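Side-chain contacts in reducing end xylose-releasing exo-oligoxylanase (Bacillus halodurans, PDB 1WU4), which hydrolyses xylooligosaccharides of three or more units, releasing xylose from the reducing end with inversion of the anomeric configuration: residues G104-Y109 and I188-F193; C165-E170 and N212-V217; P176-N179 and L184-F187; R180-I185 and A245-T250; E192-S197 and R227-I232. The protein carries 1 engineered substitution. All coordinates share one frame; numbering follows the deposited sequence.

Contact 1. Residues G104-Y109 and I188-F193; sequences GVHAGY and IPEVEF
His-106 meets both Pro-189 and Glu-190 with the outer rim of its imidazole, and following it outward shows how two turn-forming loops touch. Its CB starts toward the 188-193 loop, and the first torsion (chi1 -64°) sets CG beside the backbone N. On the near side of the ring CD2 lies 4.1 Å from both CB and CG of Pro-189. Farther out, NE2 is 3.3 Å from Glu-190 OE2. CE1 comes to 3.1 Å from that same oxygen. The carboxylate thus stands at the ring's edge, its plane turned 41° from that of the imidazole. On the remaining side ND1 makes a weak hydrogen bond to the carbonyl of Trp-123, and CG1 of Val-105 covers one face over its centre. Tyr-109 adds an apolar touch, CE2 to Pro-189 CG at 4.0 Å, the two side chains running antiparallel alongside one another; its hydroxyl bonds to the carbonyl of His-175. Type I turns, Gly-104 to Ala-107 and Ile-188 to Val-191, present His-106, Pro-189 and Glu-190, and a type II turn from His-106 ends at Tyr-109. With an alanine at His-106, Pro-189 would probably lose its imidazole neighbour and the Glu-190 carboxylate be freer to turn. Chemically, proline and aromatic carbon supply the inner packing, and the carboxylate at the imidazole edge would probably favour a protonated, positively charged ring.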
# COMPACT_ATOMS: atom_id res chain seq x y z
N GLY A 104 6.04 19.43 17.76
CA GLY A 104 5.61 20.05 16.52
C GLY A 104 4.14 19.85 16.21
O GLY A 104 3.43 19.13 16.92
N VAL A 105 3.69 20.48 15.13
CA VAL A 105 2.29 20.40 14.73
C VAL A 105 1.86 18.99 14.35
O VAL A 105 0.67 18.67 14.39
CB VAL A 105 2.01 21.37 13.55
CG1 VAL A 105 2.52 20.80 12.25
CG2 VAL A 105 0.52 21.68 13.47
N HIS A 106 2.81 18.13 13.99
CA HIS A 106 2.49 16.76 13.61
C HIS A 106 2.83 15.74 14.70
O HIS A 106 3.02 14.56 14.41
CB HIS A 106 3.19 16.41 12.29
CG HIS A 106 2.71 17.22 11.13
ND1 HIS A 106 3.55 18.04 10.40
CD2 HIS A 106 1.48 17.38 10.60
CE1 HIS A 106 2.85 18.66 9.47
NE2 HIS A 106 1.59 18.28 9.57
N ALA A 107 2.90 16.19 15.94
CA ALA A 107 3.17 15.30 17.06
C ALA A 107 2.08 14.22 17.02
O ALA A 107 0.90 14.54 16.84
CB ALA A 107 3.12 16.06 18.38
N GLY A 108 2.47 12.97 17.17
CA GLY A 108 1.49 11.89 17.13
C GLY A 108 1.56 11.13 15.81
O GLY A 108 0.99 10.05 15.68
N TYR A 109 2.23 11.72 14.83
CA TYR A 109 2.40 11.11 13.52
C TYR A 109 3.87 10.71 13.36
O TYR A 109 4.69 10.97 14.24
CB TYR A 109 2.00 12.07 12.41
CG TYR A 109 0.53 12.44 12.38
CD1 TYR A 109 -0.46 11.45 12.47
CD2 TYR A 109 0.12 13.76 12.19
CE1 TYR A 109 -1.82 11.78 12.37
CE2 TYR A 109 -1.23 14.09 12.09
CZ TYR A 109 -2.19 13.10 12.17
OH TYR A 109 -3.52 13.43 12.04
N ILE A 188 -1.71 15.02 2.76
CA ILE A 188 -0.97 15.32 3.99
C ILE A 188 -1.97 16.05 4.89
O ILE A 188 -2.95 16.60 4.41
CB ILE A 188 0.32 16.16 3.78
CG1 ILE A 188 0.03 17.45 3.01
CG2 ILE A 188 1.37 15.32 3.06
CD1 ILE A 188 1.26 18.32 2.82
N PRO A 189 -1.73 16.05 6.21
CA PRO A 189 -2.63 16.71 7.17
C PRO A 189 -3.07 18.15 6.92
O PRO A 189 -4.22 18.49 7.18
CB PRO A 189 -1.89 16.56 8.50
CG PRO A 189 -1.13 15.28 8.31
CD PRO A 189 -0.59 15.44 6.91
N GLU A 190 -2.16 18.99 6.44
CA GLU A 190 -2.48 20.40 6.24
C GLU A 190 -3.03 20.85 4.88
O GLU A 190 -3.18 22.05 4.65
CB GLU A 190 -1.28 21.27 6.60
CG GLU A 190 -0.01 21.00 5.79
CD GLU A 190 0.84 19.89 6.39
OE1 GLU A 190 0.41 18.72 6.37
OE2 GLU A 190 1.95 20.20 6.89
N VAL A 191 -3.32 19.92 3.99
CA VAL A 191 -3.87 20.31 2.69
C VAL A 191 -5.29 19.78 2.56
O VAL A 191 -5.73 18.95 3.36
CB VAL A 191 -3.02 19.80 1.51
CG1 VAL A 191 -1.61 20.36 1.60
CG2 VAL A 191 -3.00 18.27 1.48
N GLU A 192 -6.01 20.26 1.55
CA GLU A 192 -7.36 19.80 1.32
C GLU A 192 -7.53 19.14 -0.04
O GLU A 192 -8.40 19.51 -0.83
CB GLU A 192 -8.37 20.94 1.49
CG GLU A 192 -8.57 21.41 2.94
CD GLU A 192 -8.96 20.29 3.90
OE1 GLU A 192 -9.71 19.37 3.51
OE2 GLU A 192 -8.53 20.34 5.08
N PHE A 193 -6.67 18.17 -0.33
CA PHE A 193 -6.76 17.39 -1.55
C PHE A 193 -6.25 16.00 -1.20
O PHE A 193 -5.74 15.78 -0.09
CB PHE A 193 -6.01 18.04 -2.73
CG PHE A 193 -4.53 18.13 -2.56
CD1 PHE A 193 -3.70 17.07 -2.90
CD2 PHE A 193 -3.95 19.32 -2.14
CE1 PHE A 193 -2.31 17.19 -2.82
CE2 PHE A 193 -2.56 19.45 -2.06
CZ PHE A 193 -1.75 18.38 -2.40

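Contact 2. Residues C165-E170 and N212-V217; sequences CVHNGE and NEEDRV
Glu-214 and Asp-215 both approach the imidazole of His-167, and the second segment brings them there through a short lead-in to helix 216-233. At its start the carbonyl of Asn-212 accepts a hydrogen bond from the backbone N of Asp-215, while the Asn-212 side chain packs against Arg-159 and His-163 of helix 154-167. Glu-214 comes next. Its chain runs extended beyond CG, and its CD stops 4.1 Å from His-167 NE2, a looser approach from an oblique direction. Asp-215 makes the hydrogen bond across the contact: His-167 NE2 donates to Asp-215 OD1 at 2.7 Å, with 162° at the hydrogen. OD1 receives it on its syn lone pair, in the plane of the imidazole, and ring and carboxylate are only 25° apart in tilt. With chi1 at -62°, the carboxylate carbon lies beside the backbone N of Asp-215; the two side chains come from opposite directions, and the carboxylate meets the NE2 edge of the ring. OD2 also reaches Val-166, 4.2 Å from its CB, and CG1 of the same valine lies over one face of the His-167 ring, toward its rim. The other nitrogen, ND1, donates to Glu-170 OE1 at 2.9 Å. With a carboxylate at each nitrogen, the imidazole is probably restricted in its rotation and probably protonated. Glu-170 in turn forms a salt bridge with Arg-180. The contact joins the C-terminal end of helix 154-167 to the start of helix 216-233, whose Phe-218 and Trp-219 pack against Val-166.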
# COMPACT_ATOMS: atom_id res chain seq x y z
N CYS A 165 -5.33 10.10 13.80
CA CYS A 165 -5.66 10.29 12.40
C CYS A 165 -7.04 10.90 12.18
O CYS A 165 -7.24 11.67 11.24
CB CYS A 165 -5.58 8.97 11.64
SG CYS A 165 -3.91 8.29 11.48
N VAL A 166 -7.99 10.57 13.05
CA VAL A 166 -9.35 11.07 12.93
C VAL A 166 -9.65 12.32 13.76
O VAL A 166 -10.34 13.23 13.29
CB VAL A 166 -10.38 9.98 13.32
CG1 VAL A 166 -11.79 10.53 13.26
CG2 VAL A 166 -10.24 8.78 12.41
N HIS A 167 -9.11 12.37 14.97
CA HIS A 167 -9.39 13.47 15.89
C HIS A 167 -8.36 14.57 16.10
O HIS A 167 -8.65 15.54 16.81
CB HIS A 167 -9.75 12.87 17.25
CG HIS A 167 -10.99 12.03 17.22
ND1 HIS A 167 -12.25 12.56 17.35
CD2 HIS A 167 -11.16 10.70 17.02
CE1 HIS A 167 -13.15 11.60 17.23
NE2 HIS A 167 -12.51 10.46 17.03
N ASN A 168 -7.18 14.45 15.51
CA ASN A 168 -6.15 15.47 15.69
C ASN A 168 -6.70 16.86 15.35
O ASN A 168 -7.37 17.04 14.34
CB ASN A 168 -4.93 15.17 14.83
CG ASN A 168 -3.65 15.73 15.41
OD1 ASN A 168 -2.67 15.96 14.70
ND2 ASN A 168 -3.64 15.95 16.72
N GLY A 169 -6.40 17.83 16.21
CA GLY A 169 -6.87 19.18 15.97
C GLY A 169 -7.96 19.61 16.93
O GLY A 169 -8.18 20.80 17.16
N GLU A 170 -8.66 18.63 17.49
CA GLU A 170 -9.74 18.91 18.44
C GLU A 170 -9.17 19.43 19.75
O GLU A 170 -9.80 20.25 20.43
CB GLU A 170 -10.57 17.65 18.68
CG GLU A 170 -11.30 17.16 17.44
CD GLU A 170 -12.01 15.83 17.66
OE1 GLU A 170 -12.70 15.37 16.73
OE2 GLU A 170 -11.88 15.26 18.76
N ASN A 212 -11.06 2.26 17.82
CA ASN A 212 -11.84 2.63 19.00
C ASN A 212 -13.30 2.65 18.55
O ASN A 212 -13.62 3.13 17.46
CB ASN A 212 -11.43 4.01 19.52
CG ASN A 212 -10.07 4.00 20.18
OD1 ASN A 212 -9.65 2.99 20.75
ND2 ASN A 212 -9.38 5.14 20.14
N GLU A 213 -14.19 2.15 19.39
CA GLU A 213 -15.60 2.09 19.03
C GLU A 213 -16.21 3.42 18.60
O GLU A 213 -17.07 3.45 17.72
CB GLU A 213 -16.42 1.49 20.18
CG GLU A 213 -16.12 0.02 20.43
CD GLU A 213 -17.16 -0.65 21.31
OE1 GLU A 213 -18.33 -0.78 20.86
OE2 GLU A 213 -16.82 -1.04 22.44
N GLU A 214 -15.77 4.51 19.20
CA GLU A 214 -16.31 5.82 18.86
C GLU A 214 -16.06 6.22 17.41
O GLU A 214 -16.69 7.15 16.90
CB GLU A 214 -15.73 6.90 19.79
CG GLU A 214 -14.30 7.30 19.45
CD GLU A 214 -13.79 8.42 20.32
OE1 GLU A 214 -14.55 9.38 20.58
OE2 GLU A 214 -12.61 8.36 20.75
N ASP A 215 -15.15 5.52 16.73
CA ASP A 215 -14.84 5.83 15.34
C ASP A 215 -15.22 4.73 14.36
O ASP A 215 -14.94 4.84 13.17
CB ASP A 215 -13.34 6.12 15.16
CG ASP A 215 -12.87 7.32 15.94
OD1 ASP A 215 -13.69 8.22 16.22
OD2 ASP A 215 -11.67 7.36 16.27
N ARG A 216 -15.85 3.67 14.84
CA ARG A 216 -16.19 2.57 13.94
C ARG A 216 -17.18 2.93 12.85
O ARG A 216 -17.08 2.42 11.73
CB ARG A 216 -16.65 1.35 14.74
CG ARG A 216 -15.48 0.75 15.51
CD ARG A 216 -15.82 -0.50 16.28
NE ARG A 216 -14.65 -0.93 17.04
CZ ARG A 216 -14.61 -1.98 17.85
NH1 ARG A 216 -15.69 -2.74 18.02
NH2 ARG A 216 -13.50 -2.27 18.50
N VAL A 217 -18.13 3.82 13.15
CA VAL A 217 -19.09 4.24 12.14
C VAL A 217 -18.33 5.09 11.11
O VAL A 217 -18.51 4.93 9.91
CB VAL A 217 -20.24 5.06 12.75
CG1 VAL A 217 -21.09 5.67 11.65
CG2 VAL A 217 -21.09 4.15 13.63

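Contact 3. Residues P176-N179 and L184-F187; sequences PMWN and LIKF
Ile-185 lays its CG1 branch over the indole of Trp-178 because that branch stands opposite the backbone N (chi1 -172°), and Lys-186 reaches back along the 176-179 segment because its chain is fully extended beyond CG. The CG1 methylene sits 3.8 Å from the centroid of the six-membered ring, 14° off the ring normal, a CH-pi contact over the face. CD1 continues across the outer rim, 3.6 Å from CZ2 of Trp-178. The indole NE1 gives a weak hydrogen bond to a water that also takes a weak one from the backbone N of Ile-185. Lys-186 spans the neighbouring backbone: its N donates to Met-177 O at 2.8 Å, and its NZ, 3.0 Å from Pro-176 O, approaches that carbonyl from above its plane. Pro-189 O is a second acceptor for this buried ammonium. Across the pair, Asn-179 N donates to Leu-184 O at 2.9 Å with an angle of 166°. Replacing Trp-178 by an alanine is likely to open a gap beside Ile-185, whose CG1 and CD1 would lose the aromatic surface they lie on. Tyr-204 and Trp-219 meet the same indole edge-to-face. Trp-178 and Ile-185 form an antiparallel, non-hydrogen-bonded pair with its two flanking hydrogen bonds, the pattern of a beta hairpin, here reduced to one bridge in the long connection between helices 154-167 and 201-210 of the (alpha/alpha)6 barrel.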
# COMPACT_ATOMS: atom_id res chain seq x y z
N PRO A 176 -6.24 16.42 11.32
CA PRO A 176 -6.48 15.00 11.06
C PRO A 176 -5.97 14.59 9.67
O PRO A 176 -5.70 15.45 8.83
CB PRO A 176 -7.99 14.88 11.17
CG PRO A 176 -8.45 16.19 10.58
CD PRO A 176 -7.50 17.19 11.23
N MET A 177 -5.83 13.29 9.45
CA MET A 177 -5.37 12.80 8.16
C MET A 177 -6.54 12.47 7.23
O MET A 177 -6.34 12.13 6.07
CB MET A 177 -4.49 11.57 8.33
CG MET A 177 -3.11 11.91 8.86
SD MET A 177 -2.01 10.49 8.85
CE MET A 177 -0.42 11.30 8.95
N TRP A 178 -7.75 12.58 7.77
CA TRP A 178 -8.98 12.35 7.01
C TRP A 178 -9.82 13.60 7.17
O TRP A 178 -9.90 14.17 8.26
CB TRP A 178 -9.77 11.16 7.56
CG TRP A 178 -9.44 9.85 6.93
CD1 TRP A 178 -10.17 9.18 5.98
CD2 TRP A 178 -8.28 9.05 7.18
NE1 TRP A 178 -9.53 8.02 5.63
CE2 TRP A 178 -8.37 7.91 6.35
CE3 TRP A 178 -7.17 9.18 8.03
CZ2 TRP A 178 -7.39 6.91 6.34
CZ3 TRP A 178 -6.20 8.19 8.02
CH2 TRP A 178 -6.31 7.07 7.18
N ASN A 179 -10.45 14.04 6.08
CA ASN A 179 -11.33 15.19 6.17
C ASN A 179 -12.58 14.63 6.84
O ASN A 179 -13.16 13.65 6.36
CB ASN A 179 -11.65 15.74 4.78
CG ASN A 179 -12.65 16.87 4.82
OD1 ASN A 179 -13.84 16.65 5.03
ND2 ASN A 179 -12.17 18.09 4.62
N LEU A 184 -12.65 11.43 3.43
CA LEU A 184 -11.57 11.04 2.52
C LEU A 184 -10.19 11.27 3.12
O LEU A 184 -9.95 12.30 3.76
CB LEU A 184 -11.66 11.84 1.21
CG LEU A 184 -12.95 11.71 0.39
CD1 LEU A 184 -12.86 12.65 -0.79
CD2 LEU A 184 -13.14 10.27 -0.08
N ILE A 185 -9.28 10.32 2.91
CA ILE A 185 -7.92 10.46 3.41
C ILE A 185 -7.28 11.61 2.63
O ILE A 185 -7.60 11.82 1.45
CB ILE A 185 -7.11 9.15 3.22
CG1 ILE A 185 -5.76 9.25 3.93
CG2 ILE A 185 -6.92 8.85 1.73
CD1 ILE A 185 -4.97 7.95 3.93
N LYS A 186 -6.40 12.36 3.28
CA LYS A 186 -5.73 13.50 2.65
C LYS A 186 -4.33 13.14 2.19
O LYS A 186 -3.76 12.14 2.63
CB LYS A 186 -5.60 14.65 3.64
CG LYS A 186 -6.86 15.10 4.34
CD LYS A 186 -6.47 16.13 5.41
CE LYS A 186 -7.64 16.64 6.20
NZ LYS A 186 -7.14 17.56 7.27
N PHE A 187 -3.77 13.96 1.30
CA PHE A 187 -2.41 13.74 0.82
C PHE A 187 -1.48 13.94 2.02
O PHE A 187 -0.57 13.14 2.26
CB PHE A 187 -2.05 14.72 -0.29
CG PHE A 187 -0.59 14.78 -0.58
CD1 PHE A 187 0.11 13.63 -0.92
CD2 PHE A 187 0.10 15.98 -0.45
CE1 PHE A 187 1.49 13.66 -1.11
CE2 PHE A 187 1.48 16.02 -0.65
CZ PHE A 187 2.17 14.86 -0.98
O HOH W 1 -11.01 7.68 3.05

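Contact 4. Residues R180-I185 and A245-T250; sequences RDNKLI and AYYDGT
An Asx turn in the loop that follows helix 154-167 presents Asn-182 to the ring of Tyr-247, which itself sits in a type I turn from Tyr-246 to Gly-249 just beyond strand 245-246. The Asx turn is closed by the backbone N of Leu-184, which donates to Asn-182 OD1 at 2.8 Å. ND2 lies 3.3 Å above the plane of the Tyr-247 ring, over its centre. The nearest ring atom is CD2, 3.4 Å from ND2, and the amide plane is turned 70° from that of the ring, so the nitrogen stands over the aromatic face instead of stacking flat on it. The first torsion of Asn-182 (chi1 60°), with CG between the backbone N and the carbonyl carbon, turns the amide back so that OD1 can take Leu-184 N while ND2 faces the ring. Beside it, Leu-184 CD1 touches Tyr-247 CD1 at 3.9 Å, obliquely to the ring. The phenol is fixed from its far end too, because Tyr-247 OH is hydrogen-bonded to Glu-192. Asp-248 makes a second Asx turn, its OD1 accepting from Thr-250 N at 2.8 Å. No hydrogen bond links the two segments; what joins them is a polar amide on an aromatic face, with a leucine methyl alongside, and this geometry is consistent with a weak attraction between one N-H of the amide, the one on the OD1 side, and the pi electrons.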
# COMPACT_ATOMS: atom_id res chain seq x y z
N ARG A 180 -12.99 15.23 7.95
CA ARG A 180 -14.14 14.76 8.70
C ARG A 180 -15.48 14.87 7.99
O ARG A 180 -16.41 14.11 8.27
CB ARG A 180 -14.21 15.48 10.05
CG ARG A 180 -13.00 15.24 10.94
CD ARG A 180 -12.93 13.80 11.40
NE ARG A 180 -13.99 13.48 12.36
CZ ARG A 180 -14.06 13.97 13.59
NH1 ARG A 180 -15.06 13.63 14.39
NH2 ARG A 180 -13.12 14.80 14.03
N ASP A 181 -15.59 15.82 7.06
CA ASP A 181 -16.83 16.02 6.33
C ASP A 181 -17.04 15.05 5.17
O ASP A 181 -18.12 14.49 5.02
CB ASP A 181 -16.92 17.46 5.83
CG ASP A 181 -16.92 18.47 6.96
OD1 ASP A 181 -17.72 18.31 7.90
OD2 ASP A 181 -16.12 19.43 6.90
N ASN A 182 -16.01 14.85 4.35
CA ASN A 182 -16.15 13.95 3.22
C ASN A 182 -15.59 12.54 3.46
O ASN A 182 -15.71 11.67 2.60
CB ASN A 182 -15.52 14.55 1.95
CG ASN A 182 -14.04 14.84 2.10
OD1 ASN A 182 -13.31 14.10 2.76
ND2 ASN A 182 -13.58 15.92 1.47
N LYS A 183 -15.00 12.33 4.64
CA LYS A 183 -14.45 11.03 5.02
C LYS A 183 -13.34 10.52 4.11
O LYS A 183 -13.11 9.31 4.03
CB LYS A 183 -15.55 9.97 5.09
CG LYS A 183 -16.62 10.21 6.16
CD LYS A 183 -17.57 11.33 5.77
CE LYS A 183 -18.71 11.45 6.77
NZ LYS A 183 -18.22 11.68 8.16
N LEU A 184 -12.65 11.43 3.43
CA LEU A 184 -11.57 11.04 2.52
C LEU A 184 -10.19 11.27 3.12
O LEU A 184 -9.95 12.30 3.76
CB LEU A 184 -11.66 11.84 1.21
CG LEU A 184 -12.95 11.71 0.39
CD1 LEU A 184 -12.86 12.65 -0.79
CD2 LEU A 184 -13.14 10.27 -0.08
N ILE A 185 -9.28 10.32 2.91
CA ILE A 185 -7.92 10.46 3.41
C ILE A 185 -7.28 11.61 2.63
O ILE A 185 -7.60 11.82 1.45
CB ILE A 185 -7.11 9.15 3.22
CG1 ILE A 185 -5.76 9.25 3.93
CG2 ILE A 185 -6.92 8.85 1.73
CD1 ILE A 185 -4.97 7.95 3.93
N ALA A 245 -5.07 14.21 -6.53
CA ALA A 245 -6.36 14.62 -7.06
C ALA A 245 -7.10 15.45 -6.02
O ALA A 245 -6.94 15.24 -4.82
CB ALA A 245 -7.19 13.41 -7.45
N TYR A 246 -7.89 16.40 -6.49
CA TYR A 246 -8.67 17.23 -5.59
C TYR A 246 -9.81 16.36 -5.07
O TYR A 246 -10.02 15.25 -5.56
CB TYR A 246 -9.24 18.43 -6.35
CG TYR A 246 -8.18 19.37 -6.87
CD1 TYR A 246 -7.38 20.10 -5.99
CD2 TYR A 246 -7.96 19.52 -8.24
CE1 TYR A 246 -6.40 20.96 -6.46
CE2 TYR A 246 -6.98 20.38 -8.72
CZ TYR A 246 -6.20 21.10 -7.83
OH TYR A 246 -5.23 21.96 -8.30
N TYR A 247 -10.54 16.85 -4.07
CA TYR A 247 -11.65 16.07 -3.55
C TYR A 247 -12.71 15.89 -4.63
O TYR A 247 -13.47 14.92 -4.59
CB TYR A 247 -12.29 16.75 -2.33
CG TYR A 247 -11.40 16.83 -1.11
CD1 TYR A 247 -10.57 15.76 -0.75
CD2 TYR A 247 -11.43 17.94 -0.28
CE1 TYR A 247 -9.79 15.81 0.41
CE2 TYR A 247 -10.66 18.00 0.88
CZ TYR A 247 -9.85 16.94 1.22
OH TYR A 247 -9.09 17.00 2.37
N ASP A 248 -12.76 16.81 -5.59
CA ASP A 248 -13.75 16.70 -6.66
C ASP A 248 -13.40 15.60 -7.66
O ASP A 248 -14.14 15.36 -8.61
CB ASP A 248 -13.95 18.05 -7.39
CG ASP A 248 -12.71 18.54 -8.12
OD1 ASP A 248 -11.95 17.70 -8.65
OD2 ASP A 248 -12.51 19.77 -8.19
N GLY A 249 -12.26 14.95 -7.44
CA GLY A 249 -11.85 13.85 -8.30
C GLY A 249 -10.89 14.17 -9.43
O GLY A 249 -10.21 13.26 -9.93
N THR A 250 -10.81 15.43 -9.83
CA THR A 250 -9.92 15.80 -10.93
C THR A 250 -8.47 15.89 -10.47
O THR A 250 -8.18 16.10 -9.29
CB THR A 250 -10.36 17.13 -11.59
OG1 THR A 250 -10.26 18.21 -10.65
CG2 THR A 250 -11.81 17.02 -12.08

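Contact 5. Residues E192-S197 and R227-I232; sequences EFSDPS and REYLKI
Tyr-229 extends its phenol from helix 216-233 to the CB of Ser-194 and the ring of Pro-196. Ser-194 CB lies 3.5 Å from Tyr-229 OH and 4.1 Å from its CZ, so the serine methylene covers the phenol end obliquely to the ring. Nearby, CG of Pro-196 is 4.4 Å from Tyr-229 CE2, a looser apolar touch. The reach depends on the tyrosine's first torsion, which places CG opposite the backbone N (chi1 -177°) and carries the ring away from the helix toward the strand. Its hydroxyl does not bond to the serine; it donates to the carbonyl O of Tyr-246, in the neighbouring strand. The serine hydroxyl is likewise engaged outside this pair, with the carbonyl of Ile-185 and with NE2 of His-199. The next residue of the helix, Leu-230, brings CD2 to 3.9 Å from the carbonyl O of Pro-196, while Trp-283 of helix 282-295 touches the same leucine. Behind the proline, Asp-195 OD1 receives the hydroxyl of Ser-197 at 2.7 Å on its syn side, which holds the start of the 3-10 segment. The side chain of Pro-196 is about 7 Å from that of Asp-263, the probable proton acceptor. The contact thus seats strand 193-194 and the following turn on helix 216-233 through carbon set against carbon and against oxygens, with no hydrogen bond between the segments; both buried hydroxyls find their partners beyond them, and the meeting itself relies on shape and van der Waals contact.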
# COMPACT_ATOMS: atom_id res chain seq x y z
N GLU A 192 -6.01 20.26 1.55
CA GLU A 192 -7.36 19.80 1.32
C GLU A 192 -7.53 19.14 -0.04
O GLU A 192 -8.40 19.51 -0.83
CB GLU A 192 -8.37 20.94 1.49
CG GLU A 192 -8.57 21.41 2.94
CD GLU A 192 -8.96 20.29 3.90
OE1 GLU A 192 -9.71 19.37 3.51
OE2 GLU A 192 -8.53 20.34 5.08
N PHE A 193 -6.67 18.17 -0.33
CA PHE A 193 -6.76 17.39 -1.55
C PHE A 193 -6.25 16.00 -1.20
O PHE A 193 -5.74 15.78 -0.09
CB PHE A 193 -6.01 18.04 -2.73
CG PHE A 193 -4.53 18.13 -2.56
CD1 PHE A 193 -3.70 17.07 -2.90
CD2 PHE A 193 -3.95 19.32 -2.14
CE1 PHE A 193 -2.31 17.19 -2.82
CE2 PHE A 193 -2.56 19.45 -2.06
CZ PHE A 193 -1.75 18.38 -2.40
N SER A 194 -6.38 15.06 -2.13
CA SER A 194 -6.00 13.69 -1.84
C SER A 194 -5.02 13.07 -2.83
O SER A 194 -4.43 13.75 -3.66
CB SER A 194 -7.28 12.84 -1.75
OG SER A 194 -7.05 11.59 -1.14
N ASP A 195 -4.85 11.75 -2.70
CA ASP A 195 -3.95 10.97 -3.54
C ASP A 195 -4.69 9.64 -3.71
O ASP A 195 -4.79 8.85 -2.77
CB ASP A 195 -2.62 10.78 -2.79
CG ASP A 195 -1.58 10.04 -3.60
OD1 ASP A 195 -1.90 8.99 -4.19
OD2 ASP A 195 -0.41 10.50 -3.62
N PRO A 196 -5.24 9.38 -4.91
CA PRO A 196 -5.98 8.14 -5.17
C PRO A 196 -5.36 6.84 -4.64
O PRO A 196 -6.06 6.00 -4.07
CB PRO A 196 -6.14 8.14 -6.68
CG PRO A 196 -6.32 9.60 -6.97
CD PRO A 196 -5.25 10.25 -6.10
N SER A 197 -4.05 6.68 -4.82
CA SER A 197 -3.36 5.47 -4.38
C SER A 197 -3.36 5.26 -2.87
O SER A 197 -3.04 4.17 -2.40
CB SER A 197 -1.91 5.48 -4.89
OG SER A 197 -1.10 6.42 -4.19
N ARG A 227 -14.46 4.21 -1.92
CA ARG A 227 -14.89 3.44 -3.08
C ARG A 227 -15.55 4.35 -4.10
O ARG A 227 -15.34 4.21 -5.31
CB ARG A 227 -15.84 2.31 -2.66
CG ARG A 227 -15.17 1.23 -1.81
CD ARG A 227 -15.90 -0.10 -1.89
NE ARG A 227 -15.17 -1.17 -1.21
CZ ARG A 227 -15.27 -1.45 0.08
NH1 ARG A 227 -16.09 -0.74 0.85
NH2 ARG A 227 -14.56 -2.43 0.62
N GLU A 228 -16.35 5.31 -3.63
CA GLU A 228 -17.00 6.23 -4.54
C GLU A 228 -16.00 7.20 -5.16
O GLU A 228 -16.12 7.58 -6.32
CB GLU A 228 -18.11 7.01 -3.82
CG GLU A 228 -19.34 6.17 -3.53
CD GLU A 228 -19.92 5.55 -4.80
OE1 GLU A 228 -20.30 6.32 -5.71
OE2 GLU A 228 -19.99 4.31 -4.88
N TYR A 229 -15.00 7.59 -4.38
CA TYR A 229 -13.98 8.52 -4.84
C TYR A 229 -13.17 7.92 -5.99
O TYR A 229 -12.88 8.60 -6.98
CB TYR A 229 -13.05 8.89 -3.69
CG TYR A 229 -11.99 9.91 -4.02
CD1 TYR A 229 -12.33 11.23 -4.35
CD2 TYR A 229 -10.63 9.57 -3.99
CE1 TYR A 229 -11.35 12.18 -4.63
CE2 TYR A 229 -9.65 10.52 -4.26
CZ TYR A 229 -10.01 11.81 -4.58
OH TYR A 229 -9.03 12.74 -4.83
N LEU A 230 -12.82 6.64 -5.87
CA LEU A 230 -12.05 5.99 -6.91
C LEU A 230 -12.80 6.01 -8.24
O LEU A 230 -12.19 6.10 -9.31
CB LEU A 230 -11.71 4.55 -6.51
CG LEU A 230 -10.64 4.42 -5.41
CD1 LEU A 230 -10.44 2.95 -5.09
CD2 LEU A 230 -9.34 5.05 -5.86
N LYS A 231 -14.13 5.95 -8.18
CA LYS A 231 -14.94 5.96 -9.39
C LYS A 231 -14.79 7.27 -10.16
O LYS A 231 -14.77 7.27 -11.39
CB LYS A 231 -16.42 5.72 -9.05
CG LYS A 231 -16.70 4.35 -8.47
CD LYS A 231 -18.19 4.09 -8.34
CE LYS A 231 -18.45 2.69 -7.80
NZ LYS A 231 -19.91 2.42 -7.64
N ILE A 232 -14.68 8.39 -9.46
CA ILE A 232 -14.52 9.67 -10.14
C ILE A 232 -13.07 10.05 -10.40
O ILE A 232 -12.79 10.90 -11.25
CB ILE A 232 -15.24 10.83 -9.39
CG1 ILE A 232 -14.65 11.03 -7.99
CG2 ILE A 232 -16.73 10.55 -9.29
CD1 ILE A 232 -15.20 12.25 -7.27

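From the N terminus, the loop after helix 85-99 opens contact 1, which closes at 188-193. Within that span helix 154-167 ends at contact 2, whose loop closes at the start of helix 216-233 and therefore crosses contact 1. Contact 3 is a short loop nested inside both. Contact 4 begins on the residues where contact 3 ends, crosses contacts 1 and 2, and closes at strand 245-246; contact 5 lies nested inside it and crosses contact 2. Strands 193-194 and 245-246 are neighbours in one sheet, so contacts 4 and 5 meet there, while contacts 2 and 5 share helix 216-233. Contacts 1 and 5 share Glu-192 and Phe-193.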